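D-alanine--D-alanine ligase (Coxiella burnetii, PDB 3TQT) catalyses the ATP-dependent joining of two D-alanine molecules into D-alanyl-D-alanine for peptidoglycan synthesis, and probably requires magnesium or manganese. Local coordinates at residues 101-106 against 345-350; 7-12 against 30-35. All blocks are in the same frame, centred on the assembly; numbering follows the deposited sequence.

Contact 1 (101-106 against 345-350)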
ATOM      1  N   CYS A 101      14.560  -0.453 -15.127  1.00 24.87           N
ATOM      2  CA  CYS A 101      14.039  -1.180 -13.986  1.00 24.18           C
ATOM      3  C   CYS A 101      14.684  -0.646 -12.724  1.00 23.46           C
ATOM      4  O   CYS A 101      15.869  -0.298 -12.709  1.00 21.36           O
ATOM      5  CB  CYS A 101      14.277  -2.689 -14.134  1.00 18.52           C
ATOM      6  SG  CYS A 101      13.602  -3.698 -12.776  1.00 25.41           S
ATOM      7  N   VAL A 102      13.889  -0.557 -11.668  1.00 19.21           N
ATOM      8  CA  VAL A 102      14.371  -0.018 -10.407  1.00 17.90           C
ATOM      9  C   VAL A 102      14.452  -1.134  -9.384  1.00 22.24           C
ATOM     10  O   VAL A 102      13.580  -1.995  -9.321  1.00 23.56           O
ATOM     11  CB  VAL A 102      13.449   1.112  -9.906  1.00 15.86           C
ATOM     12  CG1 VAL A 102      13.851   1.558  -8.520  1.00 15.63           C
ATOM     13  CG2 VAL A 102      13.463   2.277 -10.901  1.00 23.68           C
ATOM     14  N   PHE A 103      15.521  -1.129  -8.599  1.00 20.60           N
ATOM     15  CA  PHE A 103      15.693  -2.114  -7.561  1.00 21.01           C
ATOM     16  C   PHE A 103      15.569  -1.367  -6.241  1.00 27.07           C
ATOM     17  O   PHE A 103      16.530  -0.776  -5.773  1.00 24.31           O
ATOM     18  CB  PHE A 103      17.081  -2.743  -7.698  1.00 30.54           C
ATOM     19  CG  PHE A 103      17.146  -4.184  -7.283  1.00 26.48           C
ATOM     20  CD1 PHE A 103      17.574  -5.156  -8.175  1.00 37.14           C
ATOM     21  CD2 PHE A 103      16.764  -4.569  -6.012  1.00 27.54           C
ATOM     22  CE1 PHE A 103      17.632  -6.474  -7.793  1.00 25.99           C
ATOM     23  CE2 PHE A 103      16.828  -5.884  -5.625  1.00 32.02           C
ATOM     24  CZ  PHE A 103      17.262  -6.836  -6.519  1.00 30.01           C
ATOM     25  N   PRO A 104      14.359  -1.349  -5.658  1.00 24.58           N
ATOM     26  CA  PRO A 104      14.188  -0.620  -4.411  1.00 27.18           C
ATOM     27  C   PRO A 104      14.936  -1.401  -3.332  1.00 35.64           C
ATOM     28  O   PRO A 104      14.667  -2.590  -3.132  1.00 33.16           O
ATOM     29  CB  PRO A 104      12.669  -0.665  -4.172  1.00 22.30           C
ATOM     30  CG  PRO A 104      12.072  -1.318  -5.369  1.00 24.97           C
ATOM     31  CD  PRO A 104      13.150  -2.095  -6.035  1.00 23.88           C
ATOM     32  N   MET A 105      15.898  -0.770  -2.674  1.00 21.63           N
ATOM     33  CA  MET A 105      16.662  -1.502  -1.683  1.00 20.80           C
ATOM     34  C   MET A 105      16.762  -0.649  -0.444  1.00 31.94           C
ATOM     35  O   MET A 105      17.788  -0.611   0.228  1.00 37.89           O
ATOM     36  CB  MET A 105      18.032  -1.920  -2.224  1.00 28.78           C
ATOM     37  CG  MET A 105      18.802  -2.912  -1.338  1.00 30.40           C
ATOM     38  SD  MET A 105      17.844  -4.329  -0.713  1.00 35.51           S
ATOM     39  CE  MET A 105      17.037  -4.893  -2.223  1.00 26.94           C
ATOM     40  N   VAL A 106      15.669   0.046  -0.166  1.00 23.04           N
ATOM     41  CA  VAL A 106      15.503   0.751   1.087  1.00 24.59           C
ATOM     42  C   VAL A 106      14.711  -0.147   2.034  1.00 31.92           C
ATOM     43  O   VAL A 106      13.569  -0.516   1.739  1.00 37.06           O
ATOM     44  CB  VAL A 106      14.758   2.075   0.877  1.00 24.41           C
ATOM     45  CG1 VAL A 106      14.408   2.702   2.223  1.00 25.07           C
ATOM     46  CG2 VAL A 106      15.595   3.021   0.037  1.00 32.29           C
ATOM     47  N   ASP A 345      19.275 -11.307 -11.747  1.00 22.36           N
ATOM     48  CA  ASP A 345      18.710 -11.311 -13.103  1.00 19.88           C
ATOM     49  C   ASP A 345      17.241 -11.711 -13.059  1.00 21.77           C
ATOM     50  O   ASP A 345      16.393 -11.119 -13.740  1.00 21.46           O
ATOM     51  CB  ASP A 345      19.451 -12.283 -14.034  1.00 22.63           C
ATOM     52  CG  ASP A 345      20.887 -11.868 -14.308  1.00 30.24           C
ATOM     53  OD1 ASP A 345      21.163 -10.652 -14.387  1.00 28.17           O
ATOM     54  OD2 ASP A 345      21.741 -12.774 -14.457  1.00 25.47           O
ATOM     55  N   GLN A 346      16.943 -12.742 -12.279  1.00 25.36           N
ATOM     56  CA  GLN A 346      15.565 -13.206 -12.166  1.00 22.98           C
ATOM     57  C   GLN A 346      14.655 -12.144 -11.552  1.00 22.40           C
ATOM     58  O   GLN A 346      13.539 -11.914 -12.028  1.00 18.13           O
ATOM     59  CB  GLN A 346      15.519 -14.535 -11.401  1.00 23.88           C
ATOM     60  CG  GLN A 346      16.168 -15.647 -12.247  1.00 30.66           C
ATOM     61  CD  GLN A 346      15.937 -17.043 -11.714  1.00 38.75           C
ATOM     62  OE1 GLN A 346      14.994 -17.291 -10.964  1.00 40.02           O
ATOM     63  NE2 GLN A 346      16.799 -17.976 -12.118  1.00 38.24           N
ATOM     64  N   LEU A 347      15.143 -11.463 -10.520  1.00 18.77           N
ATOM     65  CA  LEU A 347      14.344 -10.403  -9.909  1.00 18.91           C
ATOM     66  C   LEU A 347      14.058  -9.284 -10.914  1.00 17.09           C
ATOM     67  O   LEU A 347      12.945  -8.767 -10.976  1.00 19.36           O
ATOM     68  CB  LEU A 347      15.035  -9.856  -8.662  1.00 16.63           C
ATOM     69  CG  LEU A 347      15.025 -10.830  -7.480  1.00 19.98           C
ATOM     70  CD1 LEU A 347      16.045 -10.395  -6.443  1.00 20.22           C
ATOM     71  CD2 LEU A 347      13.623 -10.904  -6.888  1.00 18.37           C
ATOM     72  N   ILE A 348      15.062  -8.916 -11.700  1.00 17.70           N
ATOM     73  CA  ILE A 348      14.858  -7.888 -12.715  1.00 18.35           C
ATOM     74  C   ILE A 348      13.883  -8.370 -13.798  1.00 21.94           C
ATOM     75  O   ILE A 348      12.985  -7.635 -14.205  1.00 18.80           O
ATOM     76  CB  ILE A 348      16.202  -7.422 -13.318  1.00 18.47           C
ATOM     77  CG1 ILE A 348      16.972  -6.584 -12.286  1.00 20.36           C
ATOM     78  CG2 ILE A 348      15.991  -6.656 -14.616  1.00 19.33           C
ATOM     79  CD1 ILE A 348      18.452  -6.428 -12.603  1.00 25.12           C
ATOM     80  N   GLU A 349      14.050  -9.605 -14.258  1.00 21.51           N
ATOM     81  CA  GLU A 349      13.148 -10.148 -15.269  1.00 23.23           C
ATOM     82  C   GLU A 349      11.699 -10.195 -14.769  1.00 24.09           C
ATOM     83  O   GLU A 349      10.780  -9.814 -15.492  1.00 21.63           O
ATOM     84  CB  GLU A 349      13.614 -11.537 -15.723  1.00 20.34           C
ATOM     85  CG  GLU A 349      14.830 -11.503 -16.659  1.00 37.14           C
ATOM     86  CD  GLU A 349      15.706 -12.752 -16.545  1.00 50.07           C
ATOM     87  OE1 GLU A 349      15.271 -13.741 -15.921  1.00 48.20           O
ATOM     88  OE2 GLU A 349      16.841 -12.739 -17.070  1.00 54.31           O
ATOM     89  N   LEU A 350      11.512 -10.666 -13.540  1.00 22.21           N
ATOM     90  CA  LEU A 350      10.197 -10.718 -12.912  1.00 21.66           C
ATOM     91  C   LEU A 350       9.576  -9.336 -12.807  1.00 20.22           C
ATOM     92  O   LEU A 350       8.386  -9.166 -13.036  1.00 18.83           O
ATOM     93  CB  LEU A 350      10.302 -11.307 -11.508  1.00 20.41           C
ATOM     94  CG  LEU A 350      10.597 -12.808 -11.410  1.00 25.82           C
ATOM     95  CD1 LEU A 350      11.000 -13.168  -9.991  1.00 25.30           C
ATOM     96  CD2 LEU A 350       9.385 -13.612 -11.839  1.00 22.79           C
TER

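Contact 2 (7-12 against 30-35)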
ATOM      1  N   ILE A   7      19.646  -0.155 -14.915  1.00 17.30           N
ATOM      2  CA  ILE A   7      19.097  -0.540 -13.640  1.00 15.90           C
ATOM      3  C   ILE A   7      19.446   0.559 -12.643  1.00 18.21           C
ATOM      4  O   ILE A   7      20.608   0.961 -12.548  1.00 23.38           O
ATOM      5  CB  ILE A   7      19.727  -1.866 -13.168  1.00 21.17           C
ATOM      6  CG1 ILE A   7      19.593  -2.925 -14.263  1.00 20.07           C
ATOM      7  CG2 ILE A   7      19.112  -2.325 -11.856  1.00 24.42           C
ATOM      8  CD1 ILE A   7      18.153  -3.298 -14.583  1.00 21.87           C
ATOM      9  N   SER A   8      18.439   1.041 -11.920  1.00 18.62           N
ATOM     10  CA  SER A   8      18.654   1.987 -10.826  1.00 19.13           C
ATOM     11  C   SER A   8      18.461   1.293  -9.482  1.00 19.34           C
ATOM     12  O   SER A   8      17.410   0.711  -9.213  1.00 25.22           O
ATOM     13  CB  SER A   8      17.678   3.154 -10.931  1.00 20.50           C
ATOM     14  OG  SER A   8      18.091   4.054 -11.942  1.00 23.04           O
ATOM     15  N   VAL A   9      19.476   1.340  -8.637  1.00 18.31           N
ATOM     16  CA  VAL A   9      19.350   0.752  -7.311  1.00 24.75           C
ATOM     17  C   VAL A   9      19.107   1.870  -6.308  1.00 22.88           C
ATOM     18  O   VAL A   9      19.895   2.810  -6.229  1.00 23.77           O
ATOM     19  CB  VAL A   9      20.596  -0.062  -6.948  1.00 19.00           C
ATOM     20  CG1 VAL A   9      20.431  -0.737  -5.567  1.00 21.08           C
ATOM     21  CG2 VAL A   9      20.865  -1.097  -8.035  1.00 18.58           C
ATOM     22  N   LEU A  10      17.997   1.791  -5.575  1.00 19.04           N
ATOM     23  CA  LEU A  10      17.656   2.823  -4.594  1.00 18.72           C
ATOM     24  C   LEU A  10      18.089   2.383  -3.219  1.00 25.81           C
ATOM     25  O   LEU A  10      17.773   1.272  -2.789  1.00 27.45           O
ATOM     26  CB  LEU A  10      16.151   3.088  -4.566  1.00 23.80           C
ATOM     27  CG  LEU A  10      15.528   3.976  -5.645  1.00 32.62           C
ATOM     28  CD1 LEU A  10      16.187   3.782  -7.000  1.00 34.98           C
ATOM     29  CD2 LEU A  10      14.017   3.734  -5.719  1.00 33.08           C
ATOM     30  N   CYS A  11      18.799   3.257  -2.510  1.00 27.69           N
ATOM     31  CA  CYS A  11      19.267   2.914  -1.174  1.00 24.02           C
ATOM     32  C   CYS A  11      19.306   4.118  -0.252  1.00 25.49           C
ATOM     33  O   CYS A  11      19.164   5.256  -0.697  1.00 21.70           O
ATOM     34  CB  CYS A  11      20.649   2.270  -1.226  1.00 28.38           C
ATOM     35  SG  CYS A  11      21.976   3.404  -1.706  1.00 27.95           S
ATOM     36  N   GLY A  12      19.502   3.844   1.039  1.00 24.09           N
ATOM     37  CA  GLY A  12      19.570   4.879   2.049  1.00 27.19           C
ATOM     38  C   GLY A  12      18.187   5.063   2.638  1.00 31.81           C
ATOM     39  O   GLY A  12      17.606   4.126   3.190  1.00 29.22           O
ATOM     40  N   ASN A  30      27.593  -4.644  -6.750  1.00 26.72           N
ATOM     41  CA  ASN A  30      28.799  -5.424  -6.983  1.00 26.03           C
ATOM     42  C   ASN A  30      28.509  -6.737  -7.702  1.00 27.28           C
ATOM     43  O   ASN A  30      29.380  -7.312  -8.353  1.00 29.41           O
ATOM     44  CB  ASN A  30      29.489  -5.713  -5.646  1.00 24.31           C
ATOM     45  CG  ASN A  30      30.880  -6.275  -5.825  1.00 38.32           C
ATOM     46  OD1 ASN A  30      31.636  -5.801  -6.668  1.00 34.66           O
ATOM     47  ND2 ASN A  30      31.222  -7.295  -5.042  1.00 33.06           N
ATOM     48  N   THR A  31      27.273  -7.201  -7.586  1.00 25.97           N
ATOM     49  CA  THR A  31      26.917  -8.536  -8.048  1.00 24.61           C
ATOM     50  C   THR A  31      26.115  -8.534  -9.351  1.00 27.52           C
ATOM     51  O   THR A  31      26.097  -9.537 -10.069  1.00 29.72           O
ATOM     52  CB  THR A  31      26.167  -9.304  -6.933  1.00 29.85           C
ATOM     53  OG1 THR A  31      27.015  -9.381  -5.774  1.00 32.33           O
ATOM     54  CG2 THR A  31      25.826 -10.702  -7.377  1.00 33.22           C
ATOM     55  N   LEU A  32      25.457  -7.419  -9.664  1.00 25.98           N
ATOM     56  CA  LEU A  32      24.757  -7.285 -10.949  1.00 25.95           C
ATOM     57  C   LEU A  32      25.680  -7.544 -12.145  1.00 27.78           C
ATOM     58  O   LEU A  32      26.769  -6.983 -12.244  1.00 28.50           O
ATOM     59  CB  LEU A  32      24.111  -5.903 -11.092  1.00 22.21           C
ATOM     60  CG  LEU A  32      22.824  -5.688 -10.294  1.00 24.34           C
ATOM     61  CD1 LEU A  32      22.466  -4.213 -10.244  1.00 28.18           C
ATOM     62  CD2 LEU A  32      21.694  -6.492 -10.906  1.00 23.85           C
ATOM     63  N   ASP A  33      25.210  -8.384 -13.061  1.00 25.27           N
ATOM     64  CA  ASP A  33      26.006  -8.812 -14.205  1.00 25.00           C
ATOM     65  C   ASP A  33      26.381  -7.591 -15.048  1.00 27.62           C
ATOM     66  O   ASP A  33      25.544  -7.016 -15.717  1.00 26.56           O
ATOM     67  CB  ASP A  33      25.194  -9.821 -15.017  1.00 23.60           C
ATOM     68  CG  ASP A  33      25.976 -10.431 -16.159  1.00 31.62           C
ATOM     69  OD1 ASP A  33      26.973  -9.826 -16.590  1.00 32.41           O
ATOM     70  OD2 ASP A  33      25.579 -11.520 -16.618  1.00 33.85           O
ATOM     71  N   ALA A  34      27.642  -7.185 -14.992  1.00 33.57           N
ATOM     72  CA  ALA A  34      28.097  -5.995 -15.708  1.00 34.52           C
ATOM     73  C   ALA A  34      27.882  -6.087 -17.226  1.00 37.75           C
ATOM     74  O   ALA A  34      27.828  -5.068 -17.912  1.00 33.71           O
ATOM     75  CB  ALA A  34      29.558  -5.729 -15.398  1.00 35.32           C
ATOM     76  N   ALA A  35      27.765  -7.306 -17.743  1.00 37.33           N
ATOM     77  CA  ALA A  35      27.505  -7.505 -19.170  1.00 36.89           C
ATOM     78  C   ALA A  35      26.082  -7.102 -19.545  1.00 31.97           C
ATOM     79  O   ALA A  35      25.828  -6.701 -20.677  1.00 29.37           O
ATOM     80  CB  ALA A  35      27.767  -8.959 -19.576  1.00 31.57           C
TER

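Contact 1 (101-106 against 345-350)
Phe103 and Leu347 make the closest contact between strand 101-104 of the Rossmann-like N-terminal sheet and helix 340-370, which closes the chain. The segment axes of strand and helix approach to 9.1 Å at an angle of 120°, so the helix runs across the strand and is joined to it purely by apolar side chains. Packing is tightest at the far end of the aromatic ring, where Phe103 CZ lies 3.8 Å from Leu347 CD1 and the two side chains cross at about a right angle. The ring owes this reach to a chi1 of -147°, displaced from the usual staggered positions, which swings it toward the helix although the bond to CB does not point there. Leu347 meets it with one methyl branch, and both Leu347 and Ile348 come to the ring obliquely. Beside this point the fit slackens: Phe103 CD1 and Ile348 CG1 are 4.4 Å apart. Ile28 of helix 18-31 also touches Phe103, while Leu235 of strand 228-236 touches Leu347, so elements of both the N-terminal and ATP-grasp parts pack around it. The helix surface turned from the strand is different in character. Glu349 is exposed there, Gln346 is partly so, and Asp345, though buried, directs OD1 into a hydrogen bond with Tyr37 OH. At the start of the strand, Cys101 holds its sulfur opposite the backbone N (chi1 -178°), which brings SG to 4.2 Å from Ile348 CG2.

Contact 2 (7-12 against 30-35)
Ile7 begins the contact by turning its CG2 methyl toward Leu32, whose CD1 lies 4.2 Å away. The two side chains approach at a slant, and it is the short branch of the isoleucine, placed anti to the backbone N, that touches. Ser8 faces the other side of the sheet, where its OG is hydrogen-bonded to Trp87 NE1. With Val9 the strand returns to Leu32: Val9 CG2 lies 4.1 Å from Leu32 CD1, and the side chains run past each other in opposite directions. One leucine methyl therefore meets a methyl from each of two alternate strand residues. Leu10 packs on the other side of the sheet, against Ile42 and Val102, whereas Cys11 rests against Ser21 and Ala25 of helix 18-31. At Gly12 the backbone takes phi 93° and psi -120°, a conformation in which a CB would press on the preceding carbonyl oxygen; its N is hydrogen-bonded to Ser21 OG. Across the contact, Leu32 is the first residue to depart from helical backbone angles after helix 18-31. An Asx turn follows, in which Asp33 OD1 accepts from Ala35 N at 2.9 Å, from 32° out of the carboxylate plane and on the anti side. The contact lies within the beta-alpha-beta unit of strand 5-12, helix 18-31 and strand 37-44. Strand 5-12 lies between the parallel strands 37-44 and 101-104, and Leu32 sits over it, also touching Ile39 of strand 37-44 and Ile348 of helix 340-370.

Contacts 1 and 2 lie 9 Å apart between centres, on neighbouring parallel strands of one sheet. The strands are tied by probable hydrogen bonds from Phe103 N to Ser8 O (2.7 Å) and from Met105 N to Leu10 O (2.8 Å). On the helix-covered side Ile348 joins the two apolar clusters: its CD1 is 3.7 Å from Leu32 CD2 and likewise 3.7 Å from Ile7 CD1. Contact 2 closes a local connection within the N-terminal domain, whereas contact 1 spans 238 intervening residues to bring the C-terminal helix against that domain. Both are buried and lie away from the predicted ATP and metal sites.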